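Local coordinates for protein aminoacyl-tRNA synthetase (PDB 5F9Z) that probably attaches proline to its cognate tRNA in an ATP-dependent reaction, as a class II prolyl-tRNA synthetase that binds halofuginone, at residues A[23-26]-A[27-30]; A[281-284]-A[285-289]. All coordinates share one frame; numbering follows the deposited sequence.

Contact 1: A[23-26]-A[27-30]; sequences ITSF and ADWY
Ser25 and Phe26 meet Asp28, Trp29 and Tyr30 in a local contact within the first turn of helix 26-36, near the N-terminus of the modelled chain. Ser25 stands at the N-cap position, yet its hydroxyl makes no direct capping bond. Instead a water bridges Ser25 OG to the backbone N of Asp28, an amide of the first turn, accepting from that N at 2.9 Å, an arrangement consistent with water-mediated capping. A second water links Ser25 OG to the carboxylate, donating to Asp28 OD2, while Asp28 OD1 is held by Gln32 one turn on. The Asp28 carboxylate, lying in the first turn, probably offsets part of the positive end of the helix dipole.

The helical bonds begin at once: Trp29 N reaches Ser25 O at 2.9 Å, and Tyr30 N reaches Phe26 O at 2.8 Å. Phe26 and Trp29, three residues apart, both hold CG anti to the backbone N (chi1 -177° and 172°), and from these matching starts their side chains cross obliquely, bringing CE1 of the one to CZ3 of the other. The ring planes are 30° apart but slid so far that they scarcely overlap. Phe26 also packs on Met285 of helix 278-287 and on Ile234. The rings come closest at Phe26 CE1 and Trp29 CZ3, 4.0 Å apart.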
ATOM      1  N   ILE A  23     -14.928   8.747  10.956  1.00 39.74           N
ATOM      2  CA  ILE A  23     -15.843   9.017   9.853  1.00 40.98           C
ATOM      3  C   ILE A  23     -16.094  10.514   9.704  1.00 40.44           C
ATOM      4  O   ILE A  23     -16.008  11.063   8.599  1.00 39.71           O
ATOM      5  CB  ILE A  23     -17.157   8.236  10.046  1.00 45.51           C
ATOM      6  CG1 ILE A  23     -16.942   6.755   9.722  1.00 40.61           C
ATOM      7  CG2 ILE A  23     -18.264   8.823   9.186  1.00 42.50           C
ATOM      8  CD1 ILE A  23     -18.219   5.938   9.700  1.00 45.41           C
ATOM      9  N   THR A  24     -16.400  11.200  10.807  1.00 38.46           N
ATOM     10  CA  THR A  24     -16.777  12.607  10.724  1.00 44.73           C
ATOM     11  C   THR A  24     -15.581  13.552  10.705  1.00 42.06           C
ATOM     12  O   THR A  24     -15.714  14.681  10.218  1.00 43.61           O
ATOM     13  CB  THR A  24     -17.701  12.979  11.886  1.00 41.96           C
ATOM     14  OG1 THR A  24     -17.040  12.717  13.129  1.00 41.26           O
ATOM     15  CG2 THR A  24     -18.990  12.173  11.822  1.00 46.77           C
ATOM     16  N   SER A  25     -14.420  13.128  11.221  1.00 39.58           N
ATOM     17  CA  SER A  25     -13.215  13.954  11.242  1.00 37.39           C
ATOM     18  C   SER A  25     -12.033  13.077  10.815  1.00 34.75           C
ATOM     19  O   SER A  25     -11.131  12.772  11.594  1.00 34.03           O
ATOM     20  CB  SER A  25     -12.989  14.579  12.621  1.00 38.93           C
ATOM     21  OG  SER A  25     -11.932  15.520  12.588  1.00 39.43           O
ATOM     22  N   PHE A  26     -12.036  12.680   9.540  1.00 35.35           N
ATOM     23  CA  PHE A  26     -11.074  11.691   9.060  1.00 35.57           C
ATOM     24  C   PHE A  26      -9.650  12.234   9.066  1.00 34.62           C
ATOM     25  O   PHE A  26      -8.719  11.534   9.482  1.00 33.24           O
ATOM     26  CB  PHE A  26     -11.463  11.226   7.657  1.00 36.75           C
ATOM     27  CG  PHE A  26     -10.564  10.158   7.103  1.00 35.64           C
ATOM     28  CD1 PHE A  26     -10.773   8.828   7.422  1.00 34.92           C
ATOM     29  CD2 PHE A  26      -9.513  10.484   6.262  1.00 35.91           C
ATOM     30  CE1 PHE A  26      -9.952   7.841   6.912  1.00 34.80           C
ATOM     31  CE2 PHE A  26      -8.688   9.502   5.750  1.00 34.85           C
ATOM     32  CZ  PHE A  26      -8.907   8.178   6.076  1.00 34.43           C
ATOM     33  N   ALA A  27      -9.458  13.469   8.593  1.00 36.29           N
ATOM     34  CA  ALA A  27      -8.112  14.029   8.523  1.00 34.07           C
ATOM     35  C   ALA A  27      -7.479  14.124   9.905  1.00 35.44           C
ATOM     36  O   ALA A  27      -6.310  13.763  10.088  1.00 36.25           O
ATOM     37  CB  ALA A  27      -8.147  15.402   7.852  1.00 33.78           C
ATOM     38  N   ASP A  28      -8.237  14.604  10.893  1.00 36.12           N
ATOM     39  CA  ASP A  28      -7.714  14.679  12.252  1.00 35.20           C
ATOM     40  C   ASP A  28      -7.532  13.288  12.848  1.00 33.31           C
ATOM     41  O   ASP A  28      -6.586  13.052  13.609  1.00 32.28           O
ATOM     42  CB  ASP A  28      -8.639  15.528  13.123  1.00 39.06           C
ATOM     43  CG  ASP A  28      -8.060  15.805  14.495  1.00 41.60           C
ATOM     44  OD1 ASP A  28      -6.823  15.726  14.648  1.00 40.77           O
ATOM     45  OD2 ASP A  28      -8.841  16.109  15.421  1.00 44.44           O
ATOM     46  N   TRP A  29      -8.425  12.353  12.511  1.00 33.48           N
ATOM     47  CA  TRP A  29      -8.264  10.978  12.974  1.00 32.58           C
ATOM     48  C   TRP A  29      -6.984  10.361  12.427  1.00 31.24           C
ATOM     49  O   TRP A  29      -6.241   9.699  13.161  1.00 22.87           O
ATOM     50  CB  TRP A  29      -9.476  10.138  12.567  1.00 26.79           C
ATOM     51  CG  TRP A  29      -9.306   8.669  12.833  1.00 32.12           C
ATOM     52  CD1 TRP A  29      -9.647   7.997  13.970  1.00 34.05           C
ATOM     53  CD2 TRP A  29      -8.754   7.691  11.941  1.00 30.39           C
ATOM     54  NE1 TRP A  29      -9.342   6.664  13.842  1.00 28.37           N
ATOM     55  CE2 TRP A  29      -8.791   6.449  12.607  1.00 30.85           C
ATOM     56  CE3 TRP A  29      -8.230   7.744  10.645  1.00 29.38           C
ATOM     57  CZ2 TRP A  29      -8.324   5.275  12.022  1.00 30.36           C
ATOM     58  CZ3 TRP A  29      -7.765   6.576  10.067  1.00 23.96           C
ATOM     59  CH2 TRP A  29      -7.816   5.359  10.754  1.00 24.86           C
ATOM     60  N   TYR A  30      -6.711  10.568  11.137  1.00 30.70           N
ATOM     61  CA  TYR A  30      -5.524   9.984  10.524  1.00 29.46           C
ATOM     62  C   TYR A  30      -4.251  10.548  11.141  1.00 27.68           C
ATOM     63  O   TYR A  30      -3.286   9.810  11.374  1.00 26.74           O
ATOM     64  CB  TYR A  30      -5.550  10.224   9.014  1.00 30.68           C
ATOM     65  CG  TYR A  30      -4.439   9.544   8.250  1.00 29.04           C
ATOM     66  CD1 TYR A  30      -4.295   8.163   8.276  1.00 29.43           C
ATOM     67  CD2 TYR A  30      -3.546  10.281   7.480  1.00 26.82           C
ATOM     68  CE1 TYR A  30      -3.285   7.535   7.573  1.00 28.84           C
ATOM     69  CE2 TYR A  30      -2.533   9.663   6.773  1.00 27.47           C
ATOM     70  CZ  TYR A  30      -2.407   8.289   6.822  1.00 27.45           C
ATOM     71  OH  TYR A  30      -1.401   7.668   6.119  1.00 25.54           O
TER
HETATM   72  O   HOH W   1     -11.352  16.928  14.913  1.00 36.05           O
HETATM   73  O   HOH W   2     -10.704  15.958  10.202  1.00 38.01           O

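Contact 2: A[281-284]-A[285-289]; sequences GVMI and MTHGD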
ATOM      1  N   GLY A 281      -0.060   3.624   4.327  1.00 22.59           N
ATOM      2  CA  GLY A 281      -1.156   4.539   4.605  1.00 22.82           C
ATOM      3  C   GLY A 281      -2.511   3.960   4.249  1.00 24.02           C
ATOM      4  O   GLY A 281      -3.477   4.108   5.004  1.00 24.36           O
ATOM      5  N   VAL A 282      -2.603   3.294   3.096  1.00 25.29           N
ATOM      6  CA  VAL A 282      -3.858   2.658   2.702  1.00 25.21           C
ATOM      7  C   VAL A 282      -4.248   1.588   3.712  1.00 24.85           C
ATOM      8  O   VAL A 282      -5.427   1.438   4.059  1.00 24.06           O
ATOM      9  CB  VAL A 282      -3.740   2.078   1.280  1.00 23.11           C
ATOM     10  CG1 VAL A 282      -5.063   1.461   0.844  1.00 21.19           C
ATOM     11  CG2 VAL A 282      -3.299   3.154   0.300  1.00 17.44           C
ATOM     12  N   MET A 283      -3.264   0.834   4.207  1.00 24.10           N
ATOM     13  CA  MET A 283      -3.543  -0.191   5.207  1.00 25.18           C
ATOM     14  C   MET A 283      -4.005   0.430   6.521  1.00 25.47           C
ATOM     15  O   MET A 283      -4.904  -0.104   7.181  1.00 26.69           O
ATOM     16  CB  MET A 283      -2.301  -1.060   5.416  1.00 27.47           C
ATOM     17  CG  MET A 283      -2.435  -2.130   6.489  1.00 29.55           C
ATOM     18  SD  MET A 283      -1.940  -1.547   8.122  1.00 32.51           S
ATOM     19  CE  MET A 283      -0.273  -0.987   7.787  1.00 31.48           C
ATOM     20  N   ILE A 284      -3.402   1.554   6.914  1.00 24.85           N
ATOM     21  CA  ILE A 284      -3.801   2.229   8.149  1.00 24.72           C
ATOM     22  C   ILE A 284      -5.243   2.710   8.048  1.00 25.64           C
ATOM     23  O   ILE A 284      -6.060   2.478   8.947  1.00 26.93           O
ATOM     24  CB  ILE A 284      -2.845   3.394   8.457  1.00 24.39           C
ATOM     25  CG1 ILE A 284      -1.440   2.875   8.759  1.00 26.20           C
ATOM     26  CG2 ILE A 284      -3.370   4.223   9.620  1.00 24.24           C
ATOM     27  CD1 ILE A 284      -0.371   3.942   8.653  1.00 26.12           C
ATOM     28  N   MET A 285      -5.576   3.390   6.948  1.00 25.07           N
ATOM     29  CA  MET A 285      -6.924   3.927   6.784  1.00 27.39           C
ATOM     30  C   MET A 285      -7.964   2.821   6.690  1.00 27.12           C
ATOM     31  O   MET A 285      -9.119   3.020   7.087  1.00 28.29           O
ATOM     32  CB  MET A 285      -6.984   4.813   5.539  1.00 28.30           C
ATOM     33  CG  MET A 285      -6.051   6.010   5.579  1.00 29.58           C
ATOM     34  SD  MET A 285      -6.074   6.945   4.038  1.00 31.20           S
ATOM     35  CE  MET A 285      -5.075   8.360   4.486  1.00 32.80           C
ATOM     36  N   THR A 286      -7.578   1.653   6.176  1.00 25.74           N
ATOM     37  CA  THR A 286      -8.537   0.571   5.983  1.00 24.14           C
ATOM     38  C   THR A 286      -8.972  -0.034   7.315  1.00 25.09           C
ATOM     39  O   THR A 286     -10.167  -0.238   7.554  1.00 27.24           O
ATOM     40  CB  THR A 286      -7.934  -0.505   5.079  1.00 22.69           C
ATOM     41  OG1 THR A 286      -7.617   0.060   3.800  1.00 21.86           O
ATOM     42  CG2 THR A 286      -8.911  -1.647   4.890  1.00 23.37           C
ATOM     43  N   HIS A 287      -8.016  -0.318   8.199  1.00 24.57           N
ATOM     44  CA  HIS A 287      -8.290  -1.105   9.395  1.00 25.81           C
ATOM     45  C   HIS A 287      -8.420  -0.280  10.668  1.00 28.23           C
ATOM     46  O   HIS A 287      -9.085  -0.726  11.608  1.00 30.14           O
ATOM     47  CB  HIS A 287      -7.191  -2.153   9.600  1.00 24.56           C
ATOM     48  CG  HIS A 287      -6.978  -3.044   8.416  1.00 23.97           C
ATOM     49  ND1 HIS A 287      -7.969  -3.855   7.907  1.00 23.53           N
ATOM     50  CD2 HIS A 287      -5.885  -3.256   7.645  1.00 22.51           C
ATOM     51  CE1 HIS A 287      -7.497  -4.525   6.872  1.00 23.22           C
ATOM     52  NE2 HIS A 287      -6.235  -4.181   6.692  1.00 22.66           N
ATOM     53  N   GLY A 288      -7.806   0.901  10.727  1.00 24.51           N
ATOM     54  CA  GLY A 288      -7.810   1.665  11.962  1.00 27.30           C
ATOM     55  C   GLY A 288      -9.210   2.053  12.396  1.00 29.88           C
ATOM     56  O   GLY A 288     -10.110   2.249  11.577  1.00 33.38           O
ATOM     57  N   ASP A 289      -9.392   2.160  13.708  1.00 27.69           N
ATOM     58  CA  ASP A 289     -10.681   2.528  14.281  1.00 29.49           C
ATOM     59  C   ASP A 289     -10.486   3.738  15.193  1.00 32.33           C
ATOM     60  O   ASP A 289      -9.472   4.446  15.138  1.00 32.99           O
ATOM     61  CB  ASP A 289     -11.317   1.331  15.006  1.00 30.75           C
ATOM     62  CG  ASP A 289     -10.400   0.711  16.054  1.00 31.76           C
ATOM     63  OD1 ASP A 289      -9.634   1.448  16.710  1.00 32.36           O
ATOM     64  OD2 ASP A 289     -10.456  -0.525  16.226  1.00 30.52           O
TER
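Met283 and His287, one turn apart, cross at about a right angle, the thioether chain arriving at the rim of the imidazole and not over it. Met283 CG lies in the ring plane, 3.8 Å from His287 CD2. The bend at chi2 (-90°) carries the sulfur off past the rim: Met283 SD is 5.5 Å from the His287 centroid, at the edge. One face of the imidazole receives Thr286 CG2, 3.7 Å above its plane and offset toward the rim. His287 NE2 is bonded to Leu203 O, which helps to hold the ring's rotation, while Leu408 and Ala412 of helix 393-417 pack against the same side chain.

All of this belongs to the last turns of helix 278-287. The long strand 265-276 running into this helix, with Arg278 at its start contacting the bound nucleotide analogue, is consistent with motif 3 of the class II catalytic core.

Thr286 turns its hydroxyl back along the helix. With OG1 beside the backbone N (chi1 -61°), it donates to Val282 O at 2.6 Å, and Thr286 N donates to the same oxygen at 3.0 Å, the two donors reaching it from opposite faces of the carbonyl plane. This is the familiar threonine hydroxyl-to-carbonyl bond of an alpha helix, and it satisfies a polar side-chain atom in a buried setting.

Met285 N donates to Gly281 O at 2.9 Å, and Met285 CG rests 3.3 Å from that oxygen before the chain runs out extended toward Phe26 and Tyr30. At the C-terminal end Gly288 is the first residue to leave helical geometry, and its N closes the last helical bond, to Ile284 O at 3.0 Å.

Overall arrangement
Contact 1 comes first along the chain, at the start of helix 26-36, and contact 2 much later, at the end of helix 278-287; they are nonetheless only about 12 Å apart, centre to centre, and the two helices touch. Trp29 NE1 probably bonds to Asp289 O, at 2.6 Å, just past the end of the later helix, and Tyr30 CZ packs 3.5 Å from Met285 CE. An N-terminal helix is thereby laid against a helix of the catalytic core. The touching residues of contact 2 are buried, those of contact 1 only partly. The side chains of Tyr30 and Val282 lie about 10 and 7 Å, respectively, from the bound ATP analogue, so the junction lies close to the nucleotide site.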